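Local coordinates for SWD1-like protein (PDB 6E29), which probably serves as a WD-repeat subunit of the COMPASS histone H3K4 methyltransferase complex, to which this chain contributes its beta-propeller domain, at residues B[231-236]-B[275-280]; B[174-179]-B[188-193]; B[78-83]-B[95-100]; B[103-108]-B[136-141]. All blocks are in the same frame, centred on the assembly; numbering follows the deposited sequence.

Contact 1: B[231-236]-B[275-280]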
loop_
_atom_site.group_PDB
_atom_site.type_symbol
_atom_site.label_atom_id
_atom_site.label_comp_id
_atom_site.label_asym_id
_atom_site.label_seq_id
_atom_site.Cartn_x
_atom_site.Cartn_y
_atom_site.Cartn_z
ATOM N N LEU B 231 -6.659 -3.958 6.341
ATOM C CA LEU B 231 -7.212 -2.613 6.328
ATOM C C LEU B 231 -7.386 -2.183 4.888
ATOM O O LEU B 231 -6.486 -2.354 4.061
ATOM C CB LEU B 231 -6.230 -1.678 7.071
ATOM C CG LEU B 231 -6.427 -0.169 7.067
ATOM C CD1 LEU B 231 -7.715 0.113 7.797
ATOM C CD2 LEU B 231 -5.206 0.448 7.835
ATOM N N VAL B 232 -8.539 -1.606 4.589
ATOM C CA VAL B 232 -8.929 -1.305 3.220
ATOM C C VAL B 232 -9.450 0.133 3.165
ATOM O O VAL B 232 -10.339 0.482 3.921
ATOM C CB VAL B 232 -10.033 -2.231 2.702
ATOM C CG1 VAL B 232 -10.358 -1.848 1.228
ATOM C CG2 VAL B 232 -9.643 -3.716 2.830
ATOM N N ASN B 233 -8.861 0.969 2.321
ATOM C CA ASN B 233 -9.419 2.293 2.059
ATOM C C ASN B 233 -10.037 2.259 0.671
ATOM O O ASN B 233 -9.399 1.787 -0.283
ATOM C CB ASN B 233 -8.376 3.409 2.124
ATOM C CG ASN B 233 -9.017 4.805 2.082
ATOM O OD1 ASN B 233 -10.165 4.983 2.510
ATOM N ND2 ASN B 233 -8.297 5.776 1.556
ATOM N N ALA B 234 -11.226 2.813 0.548
ATOM C CA ALA B 234 -11.925 2.832 -0.729
ATOM C C ALA B 234 -12.691 4.135 -0.860
ATOM O O ALA B 234 -12.943 4.838 0.119
ATOM C CB ALA B 234 -12.869 1.617 -0.859
ATOM N N GLN B 235 -13.104 4.437 -2.072
ATOM C CA GLN B 235 -13.624 5.757 -2.354
ATOM C C GLN B 235 -15.079 5.936 -1.939
ATOM O O GLN B 235 -15.720 6.867 -2.409
ATOM C CB GLN B 235 -13.483 6.050 -3.844
ATOM C CG GLN B 235 -12.039 6.382 -4.257
ATOM C CD GLN B 235 -12.007 6.959 -5.685
ATOM O OE1 GLN B 235 -12.945 6.752 -6.470
ATOM N NE2 GLN B 235 -10.949 7.702 -6.010
ATOM N N ASP B 236 -15.628 5.062 -1.104
ATOM C CA ASP B 236 -16.992 5.250 -0.643
ATOM C C ASP B 236 -17.036 5.828 0.768
ATOM O O ASP B 236 -18.050 5.706 1.438
ATOM C CB ASP B 236 -17.821 3.947 -0.768
ATOM C CG ASP B 236 -17.263 2.763 0.057
ATOM O OD1 ASP B 236 -16.227 2.939 0.732
ATOM O OD2 ASP B 236 -17.885 1.664 0.018
ATOM N N ASN B 275 -7.828 9.965 2.782
ATOM C CA ASN B 275 -6.789 10.044 1.781
ATOM C C ASN B 275 -5.888 8.802 1.859
ATOM O O ASN B 275 -5.768 8.047 0.889
ATOM C CB ASN B 275 -6.018 11.331 2.009
ATOM C CG ASN B 275 -5.350 11.797 0.814
ATOM O OD1 ASN B 275 -5.105 11.017 -0.104
ATOM N ND2 ASN B 275 -4.992 13.061 0.803
ATOM N N HIS B 276 -5.274 8.567 3.021
ATOM C CA HIS B 276 -4.451 7.394 3.256
ATOM C C HIS B 276 -4.763 6.859 4.645
ATOM O O HIS B 276 -5.262 7.581 5.507
ATOM C CB HIS B 276 -2.954 7.745 3.079
ATOM C CG HIS B 276 -2.553 7.835 1.642
ATOM N ND1 HIS B 276 -2.448 9.022 0.951
ATOM C CD2 HIS B 276 -2.347 6.852 0.732
ATOM C CE1 HIS B 276 -2.144 8.770 -0.314
ATOM N NE2 HIS B 276 -2.092 7.462 -0.477
ATOM N N VAL B 277 -4.457 5.576 4.861
ATOM C CA VAL B 277 -4.737 4.933 6.134
ATOM C C VAL B 277 -3.530 4.095 6.515
ATOM O O VAL B 277 -2.725 3.723 5.657
ATOM C CB VAL B 277 -5.965 4.020 6.078
ATOM C CG1 VAL B 277 -7.229 4.942 5.772
ATOM C CG2 VAL B 277 -5.777 2.918 4.956
ATOM N N ALA B 278 -3.451 3.767 7.814
ATOM C CA ALA B 278 -2.336 2.985 8.357
ATOM C C ALA B 278 -2.707 2.297 9.672
ATOM O O ALA B 278 -3.426 2.855 10.499
ATOM C CB ALA B 278 -1.099 3.868 8.566
ATOM N N PHE B 279 -2.148 1.102 9.877
ATOM C CA PHE B 279 -2.215 0.367 11.124
ATOM C C PHE B 279 -1.061 0.780 12.011
ATOM O O PHE B 279 0.081 0.834 11.538
ATOM C CB PHE B 279 -2.002 -1.128 10.889
ATOM C CG PHE B 279 -3.268 -1.934 10.508
ATOM C CD1 PHE B 279 -4.422 -1.842 11.233
ATOM C CD2 PHE B 279 -3.182 -2.873 9.474
ATOM C CE1 PHE B 279 -5.562 -2.627 10.919
ATOM C CE2 PHE B 279 -4.316 -3.670 9.110
ATOM C CZ PHE B 279 -5.505 -3.554 9.860
ATOM N N SER B 280 -1.313 0.832 13.320
ATOM C CA SER B 280 -0.224 1.035 14.271
ATOM C C SER B 280 0.572 -0.268 14.425
ATOM O O SER B 280 0.193 -1.326 13.906
ATOM C CB SER B 280 -0.758 1.526 15.622
ATOM O OG SER B 280 -1.500 0.499 16.301
HETATM O O HOH W 1 -5.702 5.194 0.282
#
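Leu231 and Asn233 pack against Val277 and Phe279 where two neighbouring blades of the seven-bladed beta-propeller meet face to face. Strand 229-234 is the second strand of one blade. Strand 274-279 is the innermost strand of the next. The two strands run nearly antiparallel, at 173°, but their axes stay 7.5 Å apart at closest approach. They belong to different sheets, and no clear direct hydrogen bond joins the two segments. Side chains make most of the contact.

Leu231 lies over one face of the Phe279 ring. Its CB is 3.4 Å from Phe279 CE2 and forms a CH-pi contact with that ring. Its CD2 sits over the ring centre, 4.0 Å above the plane of Phe279. Leu231 CG is anti to the backbone N (chi1 172°), which sets CG against Val277 CG2.

Val277 fills the place between the two residues facing it. Its CG2 is 3.8 Å from Leu231 CG and 3.9 Å from Asn233 CB. Its CG1 leans toward the amide carbon of Asn233. Val286 and Ile239 line the same apolar layer, one from each blade.

The polar end lies beside this layer. Asn233 ND2 donates to the carbonyl oxygen of Trp274, just before the second segment. The same nitrogen also donates to a water at 2.9 Å from Asn233 ND2, and that water donates in turn to Asn275 O.

Contact 2: B[174-179]-B[188-193]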
loop_
_atom_site.group_PDB
_atom_site.type_symbol
_atom_site.label_atom_id
_atom_site.label_comp_id
_atom_site.label_asym_id
_atom_site.label_seq_id
_atom_site.Cartn_x
_atom_site.Cartn_y
_atom_site.Cartn_z
ATOM N N HIS B 174 -12.817 -3.878 -14.849
ATOM C CA HIS B 174 -12.298 -4.292 -13.547
ATOM C C HIS B 174 -10.785 -4.207 -13.586
ATOM O O HIS B 174 -10.143 -5.028 -14.244
ATOM C CB HIS B 174 -12.721 -5.717 -13.235
ATOM C CG HIS B 174 -14.181 -5.888 -13.050
ATOM N ND1 HIS B 174 -14.729 -6.190 -11.817
ATOM C CD2 HIS B 174 -15.217 -5.853 -13.932
ATOM C CE1 HIS B 174 -16.043 -6.294 -11.943
ATOM N NE2 HIS B 174 -16.363 -6.110 -13.218
ATOM N N MET B 175 -10.208 -3.212 -12.936
ATOM C CA MET B 175 -8.759 -3.039 -13.013
ATOM C C MET B 175 -8.188 -3.011 -11.607
ATOM O O MET B 175 -8.834 -2.518 -10.676
ATOM C CB MET B 175 -8.399 -1.776 -13.760
ATOM C CG MET B 175 -9.027 -1.799 -15.148
ATOM S SD MET B 175 -8.350 -0.659 -16.280
ATOM C CE MET B 175 -8.584 0.871 -15.349
ATOM N N THR B 176 -6.989 -3.564 -11.444
ATOM C CA THR B 176 -6.431 -3.725 -10.117
ATOM C C THR B 176 -5.649 -2.477 -9.696
ATOM O O THR B 176 -4.777 -1.994 -10.427
ATOM C CB THR B 176 -5.524 -4.951 -10.103
ATOM O OG1 THR B 176 -6.307 -6.131 -10.349
ATOM C CG2 THR B 176 -4.766 -5.079 -8.803
ATOM N N THR B 177 -5.926 -1.987 -8.484
ATOM C CA THR B 177 -5.444 -0.675 -8.070
ATOM C C THR B 177 -4.574 -0.751 -6.844
ATOM O O THR B 177 -3.950 0.262 -6.498
ATOM C CB THR B 177 -6.618 0.257 -7.770
ATOM O OG1 THR B 177 -7.559 -0.480 -6.974
ATOM C CG2 THR B 177 -7.248 0.748 -9.077
ATOM N N ALA B 178 -4.481 -1.907 -6.209
ATOM C CA ALA B 178 -3.718 -2.035 -4.978
ATOM C C ALA B 178 -3.446 -3.509 -4.825
ATOM O O ALA B 178 -4.302 -4.320 -5.162
ATOM C CB ALA B 178 -4.475 -1.517 -3.724
ATOM N N ILE B 179 -2.275 -3.863 -4.320
ATOM C CA ILE B 179 -2.000 -5.285 -4.151
ATOM C C ILE B 179 -0.975 -5.466 -3.047
ATOM O O ILE B 179 -0.040 -4.672 -2.934
ATOM C CB ILE B 179 -1.505 -5.887 -5.482
ATOM C CG1 ILE B 179 -1.486 -7.418 -5.389
ATOM C CG2 ILE B 179 -0.133 -5.232 -5.907
ATOM C CD1 ILE B 179 -1.221 -8.096 -6.733
ATOM N N LEU B 188 -1.662 -13.313 -3.009
ATOM C CA LEU B 188 -1.735 -11.878 -3.120
ATOM C C LEU B 188 -3.161 -11.457 -2.857
ATOM O O LEU B 188 -4.097 -12.131 -3.278
ATOM C CB LEU B 188 -1.297 -11.400 -4.485
ATOM C CG LEU B 188 0.200 -11.662 -4.721
ATOM C CD1 LEU B 188 0.347 -12.063 -6.162
ATOM C CD2 LEU B 188 1.050 -10.420 -4.370
ATOM N N LEU B 189 -3.309 -10.333 -2.191
ATOM C CA LEU B 189 -4.614 -9.724 -1.963
ATOM C C LEU B 189 -4.641 -8.469 -2.804
ATOM O O LEU B 189 -3.764 -7.607 -2.673
ATOM C CB LEU B 189 -4.835 -9.406 -0.476
ATOM C CG LEU B 189 -4.531 -10.522 0.518
ATOM C CD1 LEU B 189 -4.752 -10.009 1.898
ATOM C CD2 LEU B 189 -5.382 -11.726 0.264
ATOM N N ALA B 190 -5.633 -8.344 -3.670
ATOM C CA ALA B 190 -5.647 -7.206 -4.571
ATOM C C ALA B 190 -7.008 -6.525 -4.544
ATOM O O ALA B 190 -8.048 -7.170 -4.335
ATOM C CB ALA B 190 -5.311 -7.635 -6.004
ATOM N N GLY B 191 -6.971 -5.220 -4.714
ATOM C CA GLY B 191 -8.185 -4.423 -4.802
ATOM C C GLY B 191 -8.381 -3.874 -6.196
ATOM O O GLY B 191 -7.419 -3.640 -6.940
ATOM N N THR B 192 -9.650 -3.606 -6.546
ATOM C CA THR B 192 -9.967 -3.201 -7.894
ATOM C C THR B 192 -10.808 -1.938 -7.925
ATOM O O THR B 192 -11.317 -1.449 -6.899
ATOM C CB THR B 192 -10.748 -4.284 -8.657
ATOM O OG1 THR B 192 -12.096 -4.332 -8.150
ATOM C CG2 THR B 192 -10.050 -5.663 -8.551
ATOM N N THR B 193 -10.958 -1.427 -9.145
ATOM C CA THR B 193 -11.792 -0.267 -9.436
ATOM C C THR B 193 -13.269 -0.535 -9.177
ATOM O O THR B 193 -14.068 0.407 -9.161
ATOM C CB THR B 193 -11.607 0.129 -10.913
ATOM O OG1 THR B 193 -11.704 -1.067 -11.718
ATOM C CG2 THR B 193 -10.261 0.746 -11.126
HETATM O O HOH W 2 -13.047 -6.344 -9.638
#
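Thr193 turns its side chain back over Met175. Its OG1 lies between the backbone N and the carbonyl carbon (chi1 47°) and accepts from Met175 N at 2.9 Å, with an N-H...O angle of 165°. The same hydroxyl bonds to the carbonyl oxygen of Lys173. The Thr193 and Thr177 side chains cross obliquely, and their CG2 methyls meet at 3.6 Å. An alanine in place of Thr193 would probably leave Met175 N without its acceptor and the Lys173 carbonyl without its donor, and open a gap beside the Thr177 methyl.

Thr176, Ile179, Ala190 and Thr192 share one face of the sheet. Ala190 CB lies between two neighbours there, 3.8 Å from Thr176 CG2 and 3.9 Å from Ile179 CG1. Ile179 CD1 goes on to the side of Leu188, 4.0 Å from Leu188 CB. At the end of the strands, one water joins Thr192 OG1 to His174 ND1 and lies in the plane of the imidazole. Thr192 OG1 is also hydrogen-bonded to the backbone N of Lys194 and of Arg196.

The backbone grip is uneven. Thr193 N bonds to Met175 O. Gly191 O takes Thr177 N at 2.7 Å and, weakly, Ala178 N as well. Gly191 N returns a bond to Ala178 O. Thr177 OG1 is directed elsewhere, to the carbonyl oxygen of Ile218 in the neighbouring blade. Thr177 and Ala178 both face Gly191, which makes a classic beta bulge. It lies in the hairpin of strands 176-181 and 187-192, the inner pair of a four-stranded beta-propeller blade.

Contact 3: B[78-83]-B[95-100]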
loop_
_atom_site.group_PDB
_atom_site.type_symbol
_atom_site.label_atom_id
_atom_site.label_comp_id
_atom_site.label_asym_id
_atom_site.label_seq_id
_atom_site.Cartn_x
_atom_site.Cartn_y
_atom_site.Cartn_z
ATOM N N CYS B 78 15.092 -7.832 5.797
ATOM C CA CYS B 78 16.387 -7.664 6.429
ATOM C C CYS B 78 16.800 -6.203 6.535
ATOM O O CYS B 78 17.840 -5.903 7.139
ATOM C CB CYS B 78 17.453 -8.464 5.634
ATOM S SG CYS B 78 17.507 -8.069 3.857
ATOM N N GLY B 79 16.026 -5.287 5.957
ATOM C CA GLY B 79 16.411 -3.892 5.898
ATOM C C GLY B 79 17.499 -3.548 4.891
ATOM O O GLY B 79 17.840 -2.355 4.755
ATOM N N ARG B 80 18.029 -4.527 4.152
ATOM C CA ARG B 80 19.127 -4.213 3.251
ATOM C C ARG B 80 18.656 -3.644 1.915
ATOM O O ARG B 80 19.396 -2.858 1.294
ATOM C CB ARG B 80 19.989 -5.437 3.029
ATOM C CG ARG B 80 21.111 -5.129 2.149
ATOM C CD ARG B 80 21.966 -6.347 1.926
ATOM N NE ARG B 80 23.025 -6.059 0.988
ATOM C CZ ARG B 80 23.977 -6.936 0.674
ATOM N NH1 ARG B 80 23.956 -8.146 1.231
ATOM N NH2 ARG B 80 24.933 -6.605 -0.191
ATOM N N TYR B 81 17.426 -3.963 1.490
ATOM C CA TYR B 81 16.916 -3.627 0.170
ATOM C C TYR B 81 15.631 -2.813 0.282
ATOM O O TYR B 81 14.871 -2.962 1.231
ATOM C CB TYR B 81 16.633 -4.907 -0.667
ATOM C CG TYR B 81 17.900 -5.763 -0.823
ATOM C CD1 TYR B 81 18.839 -5.445 -1.776
ATOM C CD2 TYR B 81 18.118 -6.881 -0.013
ATOM C CE1 TYR B 81 20.007 -6.219 -1.929
ATOM C CE2 TYR B 81 19.292 -7.672 -0.152
ATOM C CZ TYR B 81 20.213 -7.330 -1.117
ATOM O OH TYR B 81 21.358 -8.072 -1.273
ATOM N N LEU B 82 15.438 -1.900 -0.667
ATOM C CA LEU B 82 14.270 -1.022 -0.669
ATOM C C LEU B 82 13.754 -0.934 -2.086
ATOM O O LEU B 82 14.501 -0.591 -3.006
ATOM C CB LEU B 82 14.612 0.380 -0.137
ATOM C CG LEU B 82 13.501 1.455 -0.156
ATOM C CD1 LEU B 82 12.391 1.039 0.741
ATOM C CD2 LEU B 82 14.109 2.788 0.285
ATOM N N LEU B 83 12.475 -1.231 -2.262
ATOM C CA LEU B 83 11.852 -1.198 -3.565
ATOM C C LEU B 83 11.040 0.092 -3.674
ATOM O O LEU B 83 10.186 0.364 -2.832
ATOM C CB LEU B 83 10.960 -2.421 -3.714
ATOM C CG LEU B 83 10.386 -2.639 -5.094
ATOM C CD1 LEU B 83 11.433 -3.260 -5.988
ATOM C CD2 LEU B 83 9.143 -3.557 -4.951
ATOM N N ASP B 95 20.057 -1.452 -3.279
ATOM C CA ASP B 95 20.882 -2.098 -2.268
ATOM C C ASP B 95 21.416 -0.988 -1.345
ATOM O O ASP B 95 22.233 -0.151 -1.758
ATOM C CB ASP B 95 21.997 -2.892 -2.953
ATOM C CG ASP B 95 22.884 -3.669 -1.983
ATOM O OD1 ASP B 95 22.731 -3.533 -0.747
ATOM O OD2 ASP B 95 23.750 -4.421 -2.490
ATOM N N LEU B 96 20.892 -0.937 -0.121
ATOM C CA LEU B 96 21.312 0.094 0.823
ATOM C C LEU B 96 22.637 -0.231 1.475
ATOM O O LEU B 96 23.197 0.636 2.157
ATOM C CB LEU B 96 20.263 0.289 1.904
ATOM C CG LEU B 96 18.895 0.644 1.335
ATOM C CD1 LEU B 96 17.909 0.908 2.462
ATOM C CD2 LEU B 96 18.987 1.825 0.381
ATOM N N GLN B 97 23.159 -1.446 1.285
ATOM C CA GLN B 97 24.510 -1.707 1.770
ATOM C C GLN B 97 25.538 -0.810 1.079
ATOM O O GLN B 97 26.511 -0.387 1.716
ATOM C CB GLN B 97 24.860 -3.178 1.587
ATOM C CG GLN B 97 26.289 -3.507 1.888
ATOM C CD GLN B 97 26.541 -4.985 1.803
ATOM O OE1 GLN B 97 27.199 -5.468 0.877
ATOM N NE2 GLN B 97 25.987 -5.728 2.757
ATOM N N ASP B 98 25.309 -0.465 -0.206
ATOM C CA ASP B 98 26.212 0.375 -0.991
ATOM C C ASP B 98 25.522 1.501 -1.773
ATOM O O ASP B 98 26.194 2.182 -2.568
ATOM C CB ASP B 98 27.007 -0.506 -1.971
ATOM C CG ASP B 98 26.121 -1.531 -2.668
ATOM O OD1 ASP B 98 24.876 -1.419 -2.551
ATOM O OD2 ASP B 98 26.664 -2.451 -3.312
ATOM N N GLY B 99 24.215 1.719 -1.593
ATOM C CA GLY B 99 23.494 2.726 -2.367
ATOM C C GLY B 99 23.265 2.381 -3.823
ATOM O O GLY B 99 22.952 3.267 -4.624
ATOM N N LYS B 100 23.433 1.116 -4.195
ATOM C CA LYS B 100 23.444 0.702 -5.591
ATOM C C LYS B 100 22.016 0.484 -6.090
ATOM O O LYS B 100 21.157 -0.005 -5.353
ATOM C CB LYS B 100 24.251 -0.597 -5.754
ATOM C CG LYS B 100 25.600 -0.485 -6.474
ATOM C CD LYS B 100 26.687 0.161 -5.610
ATOM C CE LYS B 100 28.071 -0.177 -6.175
ATOM N NZ LYS B 100 29.178 -0.075 -5.169
#
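Arg80 reaches out from just before strand 81-86 to Asp95 and Gln97. From CB the chain runs fully extended, with CG anti to the backbone N (chi1 -179°). CG passes over the rim of one face of the Tyr81 ring and comes 3.7 Å from Asp95 OD1. CD continues past the same oxygen. NE then donates to Asp95 OD1 at 3.1 Å, nearly in the guanidinium plane, and this bond is part of a salt bridge.

Asp95 follows Trp94 at the end of strand 90-95, and the two form the Trp-Asp pair that gives WD repeats their name. Asp95 OD1 also accepts from Gln97 N in an Asx turn, and its two donors come from opposite faces of the carboxylate.

Farther out, CZ lies beneath the Gln97 amide, which stacks on the guanidinium with the planes 24° apart. Tyr81 OH covers part of the opposite face. An alanine at Arg80 would probably leave the Asp95 carboxylate without its charged mate and the Gln97 amide without its stacking surface. At the tip, Arg80 NH2 makes a weak bond of 3.4 Å to Asp95 OD2.

Contact 4: B[103-108]-B[136-141]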
loop_
_atom_site.group_PDB
_atom_site.type_symbol
_atom_site.label_atom_id
_atom_site.label_comp_id
_atom_site.label_asym_id
_atom_site.label_seq_id
_atom_site.Cartn_x
_atom_site.Cartn_y
_atom_site.Cartn_z
ATOM N N ARG B 103 18.421 -3.645 -8.942
ATOM C CA ARG B 103 17.541 -4.093 -10.026
ATOM C C ARG B 103 16.645 -2.939 -10.450
ATOM O O ARG B 103 16.331 -2.049 -9.651
ATOM C CB ARG B 103 16.618 -5.260 -9.635
ATOM C CG ARG B 103 17.317 -6.545 -9.222
ATOM C CD ARG B 103 17.802 -7.310 -10.419
ATOM N NE ARG B 103 18.542 -8.519 -10.063
ATOM C CZ ARG B 103 19.870 -8.562 -9.885
ATOM N NH1 ARG B 103 20.602 -7.452 -9.991
ATOM N NH2 ARG B 103 20.482 -9.707 -9.587
ATOM N N GLU B 104 16.190 -2.983 -11.698
ATOM C CA GLU B 104 15.357 -1.909 -12.231
ATOM C C GLU B 104 14.398 -2.445 -13.290
ATOM O O GLU B 104 14.834 -3.082 -14.252
ATOM C CB GLU B 104 16.260 -0.846 -12.842
ATOM C CG GLU B 104 15.524 0.351 -13.342
ATOM C CD GLU B 104 16.493 1.449 -13.768
ATOM O OE1 GLU B 104 16.019 2.551 -14.105
ATOM O OE2 GLU B 104 17.724 1.206 -13.780
ATOM N N VAL B 105 13.106 -2.137 -13.153
ATOM C CA VAL B 105 12.066 -2.663 -14.036
ATOM C C VAL B 105 11.189 -1.505 -14.503
ATOM O O VAL B 105 10.650 -0.759 -13.674
ATOM C CB VAL B 105 11.219 -3.739 -13.330
ATOM C CG1 VAL B 105 10.164 -4.354 -14.309
ATOM C CG2 VAL B 105 12.119 -4.817 -12.713
ATOM N N ARG B 106 11.066 -1.346 -15.827
ATOM C CA ARG B 106 10.262 -0.286 -16.432
ATOM C C ARG B 106 8.981 -0.850 -17.042
ATOM O O ARG B 106 9.024 -1.802 -17.831
ATOM C CB ARG B 106 11.073 0.472 -17.490
ATOM C CG ARG B 106 12.430 0.910 -16.938
ATOM C CD ARG B 106 13.264 1.641 -17.986
ATOM N NE ARG B 106 14.525 0.937 -18.248
ATOM C CZ ARG B 106 15.588 1.010 -17.455
ATOM N NH1 ARG B 106 15.527 1.760 -16.377
ATOM N NH2 ARG B 106 16.712 0.347 -17.748
ATOM N N PHE B 107 7.851 -0.248 -16.697
ATOM C CA PHE B 107 6.557 -0.690 -17.200
ATOM C C PHE B 107 6.080 0.272 -18.287
ATOM O O PHE B 107 6.817 1.147 -18.732
ATOM C CB PHE B 107 5.546 -0.807 -16.054
ATOM C CG PHE B 107 5.895 -1.869 -15.046
ATOM C CD1 PHE B 107 6.598 -1.543 -13.891
ATOM C CD2 PHE B 107 5.560 -3.203 -15.275
ATOM C CE1 PHE B 107 6.954 -2.519 -12.966
ATOM C CE2 PHE B 107 5.906 -4.192 -14.351
ATOM C CZ PHE B 107 6.609 -3.837 -13.179
ATOM N N ARG B 108 4.827 0.139 -18.710
ATOM C CA ARG B 108 4.277 1.006 -19.749
ATOM C C ARG B 108 3.228 1.971 -19.198
ATOM O O ARG B 108 2.425 2.520 -19.963
ATOM C CB ARG B 108 3.693 0.169 -20.889
ATOM C CG ARG B 108 4.384 -1.179 -21.129
ATOM C CD ARG B 108 3.611 -2.016 -22.176
ATOM N NE ARG B 108 2.181 -2.124 -21.835
ATOM C CZ ARG B 108 1.531 -3.261 -21.556
ATOM N NH1 ARG B 108 2.160 -4.432 -21.591
ATOM N NH2 ARG B 108 0.233 -3.236 -21.256
ATOM N N VAL B 136 6.660 -9.783 -10.850
ATOM C CA VAL B 136 7.946 -9.738 -11.551
ATOM C C VAL B 136 9.001 -10.484 -10.746
ATOM O O VAL B 136 9.171 -10.232 -9.552
ATOM C CB VAL B 136 8.402 -8.290 -11.830
ATOM C CG1 VAL B 136 9.755 -8.299 -12.567
ATOM C CG2 VAL B 136 7.358 -7.540 -12.659
ATOM N N ASP B 137 9.740 -11.370 -11.408
ATOM C CA ASP B 137 10.908 -12.004 -10.798
ATOM C C ASP B 137 12.155 -11.206 -11.154
ATOM O O ASP B 137 12.528 -11.128 -12.338
ATOM C CB ASP B 137 11.000 -13.454 -11.287
ATOM C CG ASP B 137 12.287 -14.163 -10.880
ATOM O OD1 ASP B 137 13.134 -13.618 -10.139
ATOM O OD2 ASP B 137 12.458 -15.324 -11.347
ATOM N N ILE B 138 12.839 -10.664 -10.130
ATOM C CA ILE B 138 14.045 -9.898 -10.398
ATOM C C ILE B 138 15.273 -10.595 -9.818
ATOM O O ILE B 138 16.255 -9.932 -9.466
ATOM C CB ILE B 138 13.896 -8.464 -9.870
ATOM C CG1 ILE B 138 13.595 -8.487 -8.368
ATOM C CG2 ILE B 138 12.787 -7.736 -10.652
ATOM C CD1 ILE B 138 13.346 -7.121 -7.759
ATOM N N THR B 139 15.243 -11.933 -9.720
ATOM C CA THR B 139 16.423 -12.649 -9.225
ATOM C C THR B 139 17.658 -12.256 -10.025
ATOM O O THR B 139 18.754 -12.071 -9.468
ATOM C CB THR B 139 16.247 -14.169 -9.326
ATOM O OG1 THR B 139 15.049 -14.606 -8.671
ATOM C CG2 THR B 139 17.515 -14.918 -8.742
ATOM N N GLU B 140 17.507 -12.156 -11.334
ATOM C CA GLU B 140 18.599 -11.808 -12.210
ATOM C C GLU B 140 18.381 -10.419 -12.772
ATOM O O GLU B 140 17.252 -9.919 -12.805
ATOM C CB GLU B 140 18.690 -12.809 -13.369
ATOM C CG GLU B 140 18.543 -14.261 -12.963
ATOM C CD GLU B 140 19.847 -14.863 -12.508
ATOM O OE1 GLU B 140 19.886 -15.438 -11.394
ATOM O OE2 GLU B 140 20.831 -14.762 -13.276
ATOM N N PRO B 141 19.431 -9.767 -13.253
ATOM C CA PRO B 141 19.213 -8.689 -14.216
ATOM C C PRO B 141 18.302 -8.201 -15.336
ATOM O O PRO B 141 18.433 -7.071 -15.807
ATOM C CB PRO B 141 20.629 -8.273 -14.617
ATOM C CG PRO B 141 21.501 -8.715 -13.440
ATOM C CD PRO B 141 20.856 -9.977 -12.943
#
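Arg103 curls over the turn after strand 134-137 and holds two successive carbonyls. Its CG is anti to the carbonyl carbon (chi1 -61°). The chain bends next at chi2, -78°, bringing CD to 3.2 Å from Ile138 O. NE donates to Ile138 O at 2.8 Å, and NH2 donates to Thr139 O at 2.9 Å. Both oxygens lie near the guanidinium plane, at its edge. The NH2 bond is nearly straight at the hydrogen, although NH2 sits above the carbonyl plane of Thr139. Pro141 CD covers one face of the guanidinium, 3.4 Å above it and toward the rim. The two bonds and this cover should limit rotation of the group.

The contact joins adjacent blades of the beta-propeller. Strand 100-106 is the outermost strand of one blade, and strand 134-137 is the third strand of the next. The gripped turn is braced from within by an Asx turn, Asp137 OD1 accepting from Thr139 N. The same oxygen also accepts from Thr139 OG1.

Farther along strand 100-106 the contact becomes apolar. Val105 CG2 and Ile138 CG2 meet at 3.6 Å. Each of these methyls is anti to its own carbonyl carbon. Phe107 and Val136 meet tip to tip, with Val136 CG2 at the ring edge, 3.8 Å from Phe107 CZ. Phe124 touches Val105, Phe107, Val136 and Ile138. Arg145 makes a cation-pi contact with the Phe107 ring.

Overall arrangement
Contacts 1 and 2 are buried and lie nearer the centre of the propeller. Contacts 3 and 4 lie farther out and are partly buried. Contacts 2 and 3 each join parts of a single blade, whereas contacts 1 and 4 join neighbouring blades. Contacts 3 and 4 share one sheet, and their centres are 16 Å apart. Contact 2 lies in the blade just before the two that contact 1 joins; their centres are 14 Å apart and they do not touch. The chemistry follows the position. Contact 1 is mainly apolar, and contact 2 is mainly a backbone ladder. The outer contacts each use an arginine, paired with a carboxylate in contact 3 and with carbonyls in contact 4, which also has an apolar part.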